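PDB 3NRW: phage integrase/site-specific recombinase from Haloarcula marismortui, which probably binds DNA and takes part in site-specific DNA recombination and integration, here represented by its helical N-terminal core-binding domain. Local coordinates for residues 35-38 with 39-43; 47-50 with 51-55; 64-67 with 68-71. One frame throughout, in Å; residues are numbered along the deposited sequence.

Interaction 1 of 3, residues 35-38 with 39-43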
loop_
_atom_site.group_PDB
_atom_site.type_symbol
_atom_site.label_atom_id
_atom_site.label_comp_id
_atom_site.label_asym_id
_atom_site.label_seq_id
_atom_site.Cartn_x
_atom_site.Cartn_y
_atom_site.Cartn_z
ATOM N N ARG A 35 5.339 3.405 6.462
ATOM C CA ARG A 35 5.027 3.780 5.092
ATOM C C ARG A 35 3.555 3.575 4.748
ATOM O O ARG A 35 2.919 4.461 4.173
ATOM C CB ARG A 35 5.892 2.986 4.116
ATOM C CG ARG A 35 7.371 3.300 4.228
ATOM C CD ARG A 35 8.205 2.281 3.477
ATOM N NE ARG A 35 9.631 2.552 3.618
ATOM C CZ ARG A 35 10.591 1.688 3.304
ATOM N NH1 ARG A 35 10.284 0.485 2.830
ATOM N NH2 ARG A 35 11.862 2.029 3.463
ATOM N N LEU A 36 3.016 2.418 5.109
ATOM C CA LEU A 36 1.629 2.107 4.795
ATOM C C LEU A 36 0.634 2.846 5.666
ATOM O O LEU A 36 -0.541 2.941 5.317
ATOM C CB LEU A 36 1.396 0.601 4.884
ATOM C CG LEU A 36 2.190 -0.207 3.854
ATOM C CD1 LEU A 36 1.845 -1.681 3.973
ATOM C CD2 LEU A 36 1.869 0.303 2.447
ATOM N N LYS A 37 1.095 3.376 6.796
ATOM C CA LYS A 37 0.195 4.119 7.666
ATOM C C LYS A 37 -0.387 5.297 6.893
ATOM O O LYS A 37 -1.562 5.628 7.041
ATOM C CB LYS A 37 0.936 4.628 8.908
ATOM C CG LYS A 37 0.054 5.431 9.862
ATOM C CD LYS A 37 0.873 5.994 11.012
ATOM C CE LYS A 37 0.053 6.949 11.860
ATOM N NZ LYS A 37 0.865 7.565 12.948
ATOM N N HIS A 38 0.433 5.927 6.055
ATOM C CA HIS A 38 -0.035 7.065 5.281
ATOM C C HIS A 38 -1.124 6.652 4.313
ATOM O O HIS A 38 -2.086 7.389 4.093
ATOM C CB HIS A 38 1.116 7.713 4.509
ATOM C CG HIS A 38 2.182 8.269 5.396
ATOM N ND1 HIS A 38 3.379 7.621 5.617
ATOM C CD2 HIS A 38 2.202 9.374 6.174
ATOM C CE1 HIS A 38 4.089 8.306 6.496
ATOM N NE2 HIS A 38 3.397 9.373 6.850
ATOM N N PHE A 39 -0.978 5.472 3.733
ATOM C CA PHE A 39 -1.972 5.010 2.787
ATOM C C PHE A 39 -3.287 4.644 3.467
ATOM O O PHE A 39 -4.361 4.991 2.977
ATOM C CB PHE A 39 -1.459 3.810 2.002
ATOM C CG PHE A 39 -2.402 3.370 0.932
ATOM C CD1 PHE A 39 -3.433 2.482 1.218
ATOM C CD2 PHE A 39 -2.330 3.933 -0.332
ATOM C CE1 PHE A 39 -4.382 2.162 0.257
ATOM C CE2 PHE A 39 -3.274 3.620 -1.301
ATOM C CZ PHE A 39 -4.303 2.737 -1.004
ATOM N N VAL A 40 -3.205 3.941 4.589
ATOM C CA VAL A 40 -4.416 3.541 5.293
ATOM C C VAL A 40 -5.246 4.746 5.722
ATOM O O VAL A 40 -6.460 4.764 5.516
ATOM C CB VAL A 40 -4.088 2.668 6.523
ATOM C CG1 VAL A 40 -5.360 2.366 7.307
ATOM C CG2 VAL A 40 -3.444 1.366 6.063
ATOM N N GLU A 41 -4.608 5.759 6.306
ATOM C CA GLU A 41 -5.349 6.944 6.732
ATOM C C GLU A 41 -5.940 7.671 5.526
ATOM O O GLU A 41 -7.090 8.106 5.562
ATOM C CB GLU A 41 -4.448 7.887 7.541
ATOM C CG GLU A 41 -3.077 8.123 6.943
ATOM C CD GLU A 41 -2.253 9.113 7.746
ATOM O OE1 GLU A 41 -2.731 10.250 7.948
ATOM O OE2 GLU A 41 -1.127 8.760 8.165
ATOM N N TRP A 42 -5.155 7.791 4.457
ATOM C CA TRP A 42 -5.617 8.445 3.238
ATOM C C TRP A 42 -6.803 7.689 2.642
ATOM O O TRP A 42 -7.833 8.285 2.315
ATOM C CB TRP A 42 -4.478 8.510 2.213
ATOM C CG TRP A 42 -4.879 9.064 0.864
ATOM C CD1 TRP A 42 -4.903 10.378 0.484
ATOM C CD2 TRP A 42 -5.295 8.310 -0.277
ATOM N NE1 TRP A 42 -5.305 10.487 -0.827
ATOM C CE2 TRP A 42 -5.552 9.231 -1.319
ATOM C CE3 TRP A 42 -5.476 6.942 -0.526
ATOM C CZ2 TRP A 42 -5.980 8.829 -2.586
ATOM C CZ3 TRP A 42 -5.904 6.539 -1.792
ATOM C CH2 TRP A 42 -6.150 7.484 -2.804
ATOM N N ALA A 43 -6.662 6.376 2.499
ATOM C CA ALA A 43 -7.736 5.566 1.927
ATOM C C ALA A 43 -9.004 5.640 2.777
ATOM O O ALA A 43 -10.101 5.804 2.237
ATOM C CB ALA A 43 -7.288 4.109 1.781
#
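Helix 26-45 of the core-binding domain carries this contact, in which Lys37 and His38 meet Glu41 one turn further along the same alpha-helix. Three i to i+4 backbone bonds hold the turn. Val40 N donates to Leu36 O at 2.9 Å, while Glu41 N bonds Lys37 O and Trp42 N bonds His38 O. On the outer side, Glu41 folds back over the preceding turn. Its CG stands between its own backbone N and carbonyl carbon (chi1 45°), which brings CG to 2.9 Å from Lys37 O and 3.1 Å from His38 O. From there the carboxylate runs alongside the His38 ring, the two planes only 12° apart, with OE2 3.9 Å from CD2 of His38. Lys37 instead crosses the glutamate obliquely: its CG comes within 3.9 Å of Glu41 OE2, but its extended chain carries NZ to 5.3 Å from that oxygen. The opposite face of the helix is apolar, where Leu36 and Phe39 pack against Trp86 of helix 73-92 and Phe39 meets Tyr62 of helix 56-67 edge-to-face. It is the backbone bonds that hold the outer face, with CG of Glu41 packed tightly against the two carbonyl oxygens. Lys37 and Glu41 form no direct ion pair, although their opposite charges probably attract weakly at that distance.

Interaction 2 of 3, residues 47-50 with 51-55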
loop_
_atom_site.group_PDB
_atom_site.type_symbol
_atom_site.label_atom_id
_atom_site.label_comp_id
_atom_site.label_asym_id
_atom_site.label_seq_id
_atom_site.Cartn_x
_atom_site.Cartn_y
_atom_site.Cartn_z
ATOM N N ASP A 47 -12.923 7.290 1.901
ATOM C CA ASP A 47 -13.989 6.291 1.903
ATOM C C ASP A 47 -13.713 5.024 1.091
ATOM O O ASP A 47 -14.623 4.456 0.488
ATOM C CB ASP A 47 -15.310 6.913 1.430
ATOM C CG ASP A 47 -15.701 8.143 2.230
ATOM O OD1 ASP A 47 -15.636 8.098 3.478
ATOM O OD2 ASP A 47 -16.085 9.158 1.608
ATOM N N ILE A 48 -12.460 4.584 1.058
ATOM C CA ILE A 48 -12.111 3.349 0.356
ATOM C C ILE A 48 -12.252 2.235 1.395
ATOM O O ILE A 48 -11.376 2.054 2.236
ATOM C CB ILE A 48 -10.661 3.407 -0.164
ATOM C CG1 ILE A 48 -10.568 4.472 -1.268
ATOM C CG2 ILE A 48 -10.214 2.029 -0.677
ATOM C CD1 ILE A 48 -9.158 4.790 -1.725
ATOM N N THR A 49 -13.351 1.485 1.328
ATOM C CA THR A 49 -13.622 0.428 2.304
ATOM C C THR A 49 -13.105 -0.963 1.968
ATOM O O THR A 49 -13.101 -1.840 2.828
ATOM C CB THR A 49 -15.134 0.311 2.580
ATOM O OG1 THR A 49 -15.813 -0.001 1.359
ATOM C CG2 THR A 49 -15.675 1.623 3.138
ATOM N N ALA A 50 -12.686 -1.171 0.723
ATOM C CA ALA A 50 -12.163 -2.462 0.292
ATOM C C ALA A 50 -11.012 -2.189 -0.662
ATOM O O ALA A 50 -11.121 -1.336 -1.542
ATOM C CB ALA A 50 -13.255 -3.274 -0.412
HETATM N N MSE A 51 -9.911 -2.910 -0.500
HETATM C CA MSE A 51 -8.764 -2.686 -1.360
HETATM C C MSE A 51 -9.054 -2.939 -2.837
HETATM O O MSE A 51 -8.428 -2.329 -3.704
HETATM C CB MSE A 51 -7.581 -3.544 -0.896
HETATM C CG MSE A 51 -6.993 -3.116 0.442
HETATM SE SE MSE A 51 -6.226 -1.308 0.429
HETATM C CE MSE A 51 -4.511 -1.718 -0.409
ATOM N N ARG A 52 -10.003 -3.821 -3.128
ATOM C CA ARG A 52 -10.336 -4.114 -4.518
ATOM C C ARG A 52 -10.871 -2.873 -5.242
ATOM O O ARG A 52 -10.861 -2.811 -6.473
ATOM C CB ARG A 52 -11.367 -5.246 -4.587
ATOM C CG ARG A 52 -11.554 -5.833 -5.977
ATOM C CD ARG A 52 -12.645 -6.887 -5.974
ATOM N NE ARG A 52 -12.351 -7.996 -5.066
ATOM C CZ ARG A 52 -11.402 -8.906 -5.267
ATOM N NH1 ARG A 52 -10.636 -8.852 -6.346
ATOM N NH2 ARG A 52 -11.236 -9.890 -4.395
ATOM N N GLU A 53 -11.326 -1.887 -4.474
ATOM C CA GLU A 53 -11.864 -0.647 -5.032
ATOM C C GLU A 53 -10.785 0.227 -5.664
ATOM O O GLU A 53 -11.089 1.136 -6.434
ATOM C CB GLU A 53 -12.593 0.147 -3.944
ATOM C CG GLU A 53 -13.847 -0.543 -3.418
ATOM C CD GLU A 53 -14.491 0.190 -2.254
ATOM O OE1 GLU A 53 -15.589 -0.224 -1.824
ATOM O OE2 GLU A 53 -13.899 1.173 -1.761
ATOM N N LEU A 54 -9.527 -0.045 -5.334
ATOM C CA LEU A 54 -8.421 0.727 -5.888
ATOM C C LEU A 54 -8.328 0.608 -7.406
ATOM O O LEU A 54 -8.679 -0.422 -7.982
ATOM C CB LEU A 54 -7.103 0.277 -5.263
ATOM C CG LEU A 54 -6.921 0.667 -3.799
ATOM C CD1 LEU A 54 -5.626 0.070 -3.283
ATOM C CD2 LEU A 54 -6.907 2.191 -3.664
ATOM N N THR A 55 -7.851 1.680 -8.036
ATOM C CA THR A 55 -7.685 1.758 -9.488
ATOM C C THR A 55 -6.433 2.569 -9.794
ATOM O O THR A 55 -5.832 3.155 -8.894
ATOM C CB THR A 55 -8.854 2.503 -10.159
ATOM O OG1 THR A 55 -8.897 3.849 -9.667
ATOM C CG2 THR A 55 -10.176 1.817 -9.866
HETATM O O HOH W 1 -16.620 2.697 -0.639
#
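The carboxylate oxygen OE2 of Glu53 is approached by two donors, both weakly: the backbone N of Thr49 at 3.2 Å, with an N-H...O angle of 131°, and a water that lies 2.9 Å from Asp47 O and, having more acceptors than protons in reach, may not serve both. The other oxygen, OE1, accepts a weak bond from Thr49 OG1 at 3.2 Å. Thr49 therefore offers its amide to one carboxylate oxygen and its hydroxyl to the other. The hydroxyl reaches OE1 because OG1 sits between the backbone N and carbonyl carbon of Thr49 (chi1 60°), while the glutamate chain, extended beyond CG, reaches back across the bend. Glu53 is also tied through its backbone, its N donating to Ala50 O at 3.0 Å from above the carbonyl plane, 50° out of it. The amide N of Ala50, covered by this turn, finds no partner. Beneath the polar layer, Ile48 and Leu54 cross at about a right angle, CD1 of Ile48 lying 3.9 Å from CD2 of Leu54. Both continue into the core, Ile48 against Trp42 and Leu54 against Phe39, and the selenomethionine Met51 packs there on Trp86 and Leu90. Asp47 and Ile48 complete a Schellman motif, with Asp47, at positive phi, as the C-prime residue that ends helix 26-45. After the 3-10 turn 51-53, Thr55 N-caps helix 56-67 by bonding Lys58 N. The whole is a compact interhelical connection, running from a Schellman motif through a 3-10 turn to a threonine N-cap.

Interaction 3 of 3, residues 64-67 with 68-71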
loop_
_atom_site.group_PDB
_atom_site.type_symbol
_atom_site.label_atom_id
_atom_site.label_comp_id
_atom_site.label_asym_id
_atom_site.label_seq_id
_atom_site.Cartn_x
_atom_site.Cartn_y
_atom_site.Cartn_z
ATOM N N THR A 64 0.371 11.498 -5.861
ATOM C CA THR A 64 0.427 12.953 -5.909
ATOM C C THR A 64 0.269 13.571 -4.523
ATOM O O THR A 64 0.916 14.565 -4.191
ATOM C CB THR A 64 -0.651 13.486 -6.844
ATOM O OG1 THR A 64 -0.418 12.953 -8.151
ATOM C CG2 THR A 64 -0.605 14.999 -6.907
ATOM N N PHE A 65 -0.601 12.974 -3.719
ATOM C CA PHE A 65 -0.832 13.425 -2.358
ATOM C C PHE A 65 0.490 13.345 -1.592
ATOM O O PHE A 65 0.936 14.330 -0.991
ATOM C CB PHE A 65 -1.904 12.533 -1.722
ATOM C CG PHE A 65 -1.985 12.629 -0.228
ATOM C CD1 PHE A 65 -1.534 11.577 0.566
ATOM C CD2 PHE A 65 -2.545 13.746 0.388
ATOM C CE1 PHE A 65 -1.642 11.631 1.954
ATOM C CE2 PHE A 65 -2.659 13.811 1.777
ATOM C CZ PHE A 65 -2.208 12.750 2.562
ATOM N N ARG A 66 1.135 12.184 -1.634
ATOM C CA ARG A 66 2.403 12.005 -0.928
ATOM C C ARG A 66 3.500 12.933 -1.471
ATOM O O ARG A 66 4.333 13.429 -0.711
ATOM C CB ARG A 66 2.853 10.540 -1.000
ATOM C CG ARG A 66 1.926 9.571 -0.257
ATOM C CD ARG A 66 1.782 9.951 1.218
ATOM N NE ARG A 66 3.027 9.755 1.956
ATOM C CZ ARG A 66 3.444 10.537 2.948
ATOM N NH1 ARG A 66 2.718 11.583 3.329
ATOM N NH2 ARG A 66 4.591 10.279 3.557
ATOM N N ARG A 67 3.488 13.178 -2.776
ATOM C CA ARG A 67 4.480 14.049 -3.400
ATOM C C ARG A 67 4.304 15.484 -2.896
ATOM O O ARG A 67 5.213 16.314 -2.999
ATOM C CB ARG A 67 4.318 13.995 -4.920
ATOM C CG ARG A 67 5.522 14.476 -5.708
ATOM C CD ARG A 67 5.153 15.646 -6.599
ATOM N NE ARG A 67 3.977 15.380 -7.427
ATOM C CZ ARG A 67 3.883 14.395 -8.315
ATOM N NH1 ARG A 67 4.899 13.561 -8.500
ATOM N NH2 ARG A 67 2.773 14.253 -9.030
ATOM N N GLY A 68 3.123 15.767 -2.353
ATOM C CA GLY A 68 2.836 17.090 -1.830
ATOM C C GLY A 68 3.213 17.258 -0.367
ATOM O O GLY A 68 2.978 18.313 0.220
ATOM N N SER A 69 3.792 16.218 0.230
ATOM C CA SER A 69 4.209 16.274 1.629
ATOM C C SER A 69 5.642 16.798 1.709
ATOM O O SER A 69 6.209 17.204 0.697
ATOM C CB SER A 69 4.129 14.885 2.272
ATOM O OG SER A 69 5.120 14.013 1.746
ATOM N N ASP A 70 6.225 16.781 2.905
ATOM C CA ASP A 70 7.589 17.271 3.101
ATOM C C ASP A 70 8.629 16.159 2.986
ATOM O O ASP A 70 9.800 16.360 3.310
ATOM C CB ASP A 70 7.702 17.951 4.471
ATOM C CG ASP A 70 6.927 19.257 4.541
ATOM O OD1 ASP A 70 6.368 19.562 5.615
ATOM O OD2 ASP A 70 6.889 19.983 3.524
ATOM N N VAL A 71 8.201 14.993 2.516
ATOM C CA VAL A 71 9.092 13.850 2.367
ATOM C C VAL A 71 10.070 14.018 1.202
ATOM O O VAL A 71 9.742 14.656 0.197
ATOM C CB VAL A 71 8.275 12.555 2.158
ATOM C CG1 VAL A 71 7.611 12.559 0.789
ATOM C CG2 VAL A 71 9.162 11.362 2.306
HETATM O O HOH W 2 6.283 19.174 -1.586
#
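Arg66 and Ser69 face one another where helix 56-67 gives way to the loop leading into helix 73-92, within the core-binding domain. The arginine chain bends at chi2 and chi3, so that its guanidinium comes back toward the loop although its CB points away from it. One face of the flat guanidinium is turned to the serine: OG lies over that face, 4.0 Å from CZ, and NH1 of Arg66 is 3.7 Å from CB of Ser69. This is contact across a face and not a hydrogen bond. NE of Arg66 forms a salt bridge with OE2 of Glu79 on helix 73-92, which helps to fix the rotation of the group. The serine hydroxyl is directed instead at the arginine backbone. With OG between the backbone N and the carbonyl carbon of Ser69 (chi1 69°), the hydroxyl donates to Arg66 O at 2.6 Å, approaching in the carbonyl plane. The same carbonyl oxygen accepts Ser69 N at 3.0 Å, but from above that plane, 63° out of it. Two donors of one residue thus grip a single acceptor from different directions. Gly68 N bonds Phe65 O, three residues back, with a weak bond to Thr64 O beside it. Val71 turns its CB back toward the helix, and it also touches Leu76 of helix 73-92, as the arginine does. A water donates to Ser69 O and, weakly, to Arg67 O. Ser69 OG is in turn a weak acceptor for Val71 N at 3.3 Å, while CG1 of Val71 rests 3.7 Å from Arg66 O.

The three local contacts follow one another along the chain and illustrate how a small helical domain joins its helices. Interaction 1, first along the chain, lies between the others in space and touches both, its centre about 12 Å from each. Toward interaction 2, Ile48 N probably bonds Ala43 O at 2.9 Å, and Phe39 CE1 packs 3.9 Å from Met51 SE. Toward interaction 3, His38 CG lies 3.6 Å from Arg66 CZ, and Trp42 CD1 lies 3.6 Å from Phe65 CD1. Interactions 2 and 3 do not meet, their nearest atoms being about 10 Å apart. Helix 26-45 thus bridges the turns that precede and follow helix 56-67.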